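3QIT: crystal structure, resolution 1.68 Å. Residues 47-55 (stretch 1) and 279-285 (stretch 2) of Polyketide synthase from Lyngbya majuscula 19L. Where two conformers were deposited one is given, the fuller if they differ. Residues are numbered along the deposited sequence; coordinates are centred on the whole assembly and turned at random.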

# COMPACT_ATOMS: atom_id res chain seq x y z
N LEU B 47 22.03 14.86 20.63
CA LEU B 47 23.34 15.13 21.25
C LEU B 47 23.28 15.14 22.79
O LEU B 47 24.02 14.40 23.43
CB LEU B 47 24.04 16.39 20.67
CG LEU B 47 24.39 16.23 19.17
CD1 LEU B 47 24.93 17.52 18.55
CD2 LEU B 47 25.38 15.10 18.97
N PRO B 48 22.35 15.93 23.38
CA PRO B 48 22.29 15.92 24.85
C PRO B 48 21.85 14.58 25.43
O PRO B 48 22.29 14.24 26.53
CB PRO B 48 21.26 17.02 25.18
CG PRO B 48 20.61 17.36 23.90
CD PRO B 48 21.55 17.02 22.81
N LEU B 49 21.00 13.83 24.73
CA LEU B 49 20.63 12.48 25.20
C LEU B 49 21.80 11.52 25.18
O LEU B 49 21.99 10.72 26.11
CB LEU B 49 19.49 11.87 24.36
CG LEU B 49 18.13 12.56 24.40
CD1 LEU B 49 17.23 12.00 23.29
CD2 LEU B 49 17.50 12.40 25.77
N ALA B 50 22.58 11.56 24.09
CA ALA B 50 23.73 10.67 23.97
C ALA B 50 24.76 11.03 25.05
O ALA B 50 25.39 10.16 25.62
CB ALA B 50 24.35 10.74 22.58
N ALA B 51 24.87 12.32 25.36
CA ALA B 51 25.82 12.77 26.39
C ALA B 51 25.45 12.26 27.79
O ALA B 51 26.32 12.14 28.67
CB ALA B 51 25.94 14.30 26.39
N GLN B 52 24.16 11.96 27.98
CA GLN B 52 23.66 11.40 29.25
C GLN B 52 23.55 9.86 29.27
O GLN B 52 22.94 9.29 30.17
CB GLN B 52 22.33 12.04 29.66
CG GLN B 52 22.36 13.56 29.88
CD GLN B 52 23.45 14.02 30.85
OE1 GLN B 52 24.23 14.92 30.52
NE2 GLN B 52 23.50 13.41 32.03
N GLY B 53 24.15 9.21 28.28
CA GLY B 53 24.28 7.75 28.26
C GLY B 53 23.12 7.00 27.62
O GLY B 53 22.78 5.88 28.03
N TYR B 54 22.54 7.61 26.59
CA TYR B 54 21.52 6.97 25.76
C TYR B 54 22.08 6.73 24.38
O TYR B 54 23.00 7.44 23.95
CB TYR B 54 20.24 7.81 25.67
CG TYR B 54 19.48 7.77 26.96
CD1 TYR B 54 19.78 8.68 27.98
CD2 TYR B 54 18.52 6.80 27.20
CE1 TYR B 54 19.11 8.63 29.19
CE2 TYR B 54 17.83 6.75 28.42
CZ TYR B 54 18.14 7.68 29.41
OH TYR B 54 17.49 7.65 30.63
N ARG B 55 21.55 5.68 23.76
CA ARG B 55 21.77 5.34 22.36
C ARG B 55 20.53 5.86 21.60
O ARG B 55 19.43 5.35 21.77
CB ARG B 55 21.92 3.82 22.21
CG ARG B 55 21.99 3.31 20.76
CD ARG B 55 23.23 3.77 20.04
NE ARG B 55 23.36 3.02 18.78
CZ ARG B 55 24.41 3.10 17.97
NH1 ARG B 55 25.42 3.89 18.26
NH2 ARG B 55 24.42 2.39 16.83
N LEU B 279 13.17 19.43 24.85
CA LEU B 279 12.63 18.14 24.50
C LEU B 279 13.54 17.00 25.00
O LEU B 279 13.05 16.02 25.55
CB LEU B 279 12.38 18.07 22.98
CG LEU B 279 11.75 16.79 22.47
CD1 LEU B 279 10.47 16.42 23.21
CD2 LEU B 279 11.50 17.01 20.94
N ALA B 280 14.85 17.14 24.85
CA ALA B 280 15.77 16.12 25.37
C ALA B 280 15.56 15.96 26.88
O ALA B 280 15.53 14.84 27.40
CB ALA B 280 17.21 16.49 25.07
N SER B 281 15.44 17.10 27.55
CA SER B 281 15.28 17.12 29.01
C SER B 281 14.02 16.38 29.41
O SER B 281 14.03 15.58 30.35
CB SER B 281 15.22 18.56 29.51
OG SER B 281 15.15 18.58 30.92
N LEU B 282 12.94 16.62 28.68
CA LEU B 282 11.69 15.93 28.94
C LEU B 282 11.80 14.39 28.76
O LEU B 282 11.28 13.61 29.56
CB LEU B 282 10.60 16.51 28.04
CG LEU B 282 9.25 15.84 28.10
CD1 LEU B 282 8.66 15.95 29.51
CD2 LEU B 282 8.40 16.59 27.11
N ILE B 283 12.49 13.98 27.70
CA ILE B 283 12.74 12.56 27.43
C ILE B 283 13.55 11.92 28.55
O ILE B 283 13.26 10.80 28.97
CB ILE B 283 13.44 12.40 26.07
CG1 ILE B 283 12.48 12.84 24.94
CG2 ILE B 283 13.88 10.95 25.82
CD1 ILE B 283 13.16 12.98 23.60
N LEU B 284 14.56 12.65 29.04
CA LEU B 284 15.48 12.20 30.09
C LEU B 284 14.77 11.96 31.42
O LEU B 284 15.22 11.16 32.25
CB LEU B 284 16.60 13.22 30.29
CG LEU B 284 17.71 13.28 29.24
CD1 LEU B 284 18.56 14.55 29.35
CD2 LEU B 284 18.59 12.04 29.28
N THR B 285 13.66 12.66 31.62
CA THR B 285 12.94 12.57 32.89
C THR B 285 11.82 11.55 32.88
O THR B 285 11.19 11.31 33.92
CB THR B 285 12.37 13.94 33.34
OG1 THR B 285 11.42 14.40 32.39
CG2 THR B 285 13.48 14.96 33.51
O HOH W 1 17.42 9.61 32.37

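No direct hydrogen bond joins these two stretches; their one polar link runs through a single water, which sits 2.6 Å from Tyr-54 OH and donates a hydrogen bond to Leu-284 O at 2.7 Å. The acceptor lies near the C-terminal end of a helix, where carbonyls run short of backbone NH partners, so a solvent molecule can serve one and tie it to a side chain from a distant part of the sequence.

The side chains that meet otherwise do so through apolar atoms, and the contact illustrates how two helices pack when a small residue lies where their backbones come near. The helix of residues 47-51 and that of residues 279-284 run in broadly the same direction, inclined at 37°, with their axes 9.3 Å apart at closest approach. Leu-49 and Ala-280 mark the register, their CA atoms 6.1 Å apart. The methyl of Ala-280 points toward the first stretch and takes up little room: Pro-48 CG lies 3.7 Å from Ala-280 CB, and Leu-49 CG lies 4.1 Å from the same atom. Pro-48, lacking an amide hydrogen, leaves its N without a bond to the preceding turn, and the helix is kinked there.

Leu-49 is the buried centre of the packing. Its CA-to-CB bond points sideways, but with chi1 in m and chi2 in t the end of the side chain comes nearer the second helix. Leu-49 CD2 reaches Ile-283 CG2 at 3.9 Å and Leu-284 CG at 3.6 Å, and stands 3.5 Å from Ala-280 O, a van der Waals approach to a carbonyl already accepting the helical bond from Leu-284 N.

Leu-284 answers in kind. It too starts sideways and adopts m and t, bringing its end across to the first stretch, where Leu-284 CD2 lies 3.8 Å from Gln-52 CB and 3.5 Å from Tyr-54 CE1. The methyl meets the tyrosine ring obliquely. Gln-52 offers the aliphatic base of its side chain, while the end leads away, leaving the amide out of the apolar contact.

A turn follows the first helix and leads to Tyr-54. Gly-53, at phi 89° and psi 34°, adopts a conformation in which a CB would jam against the carbonyl O of Gln-52. Beyond it, Tyr-54 N bonds to Leu-49 O at 3.2 Å, holding the tyrosine backbone against the helix while its CA-to-CB bond points toward the second stretch. The same residue thus combines apolar ring contact with a water-mediated hydroxyl link, in 311 Å² of buried surface.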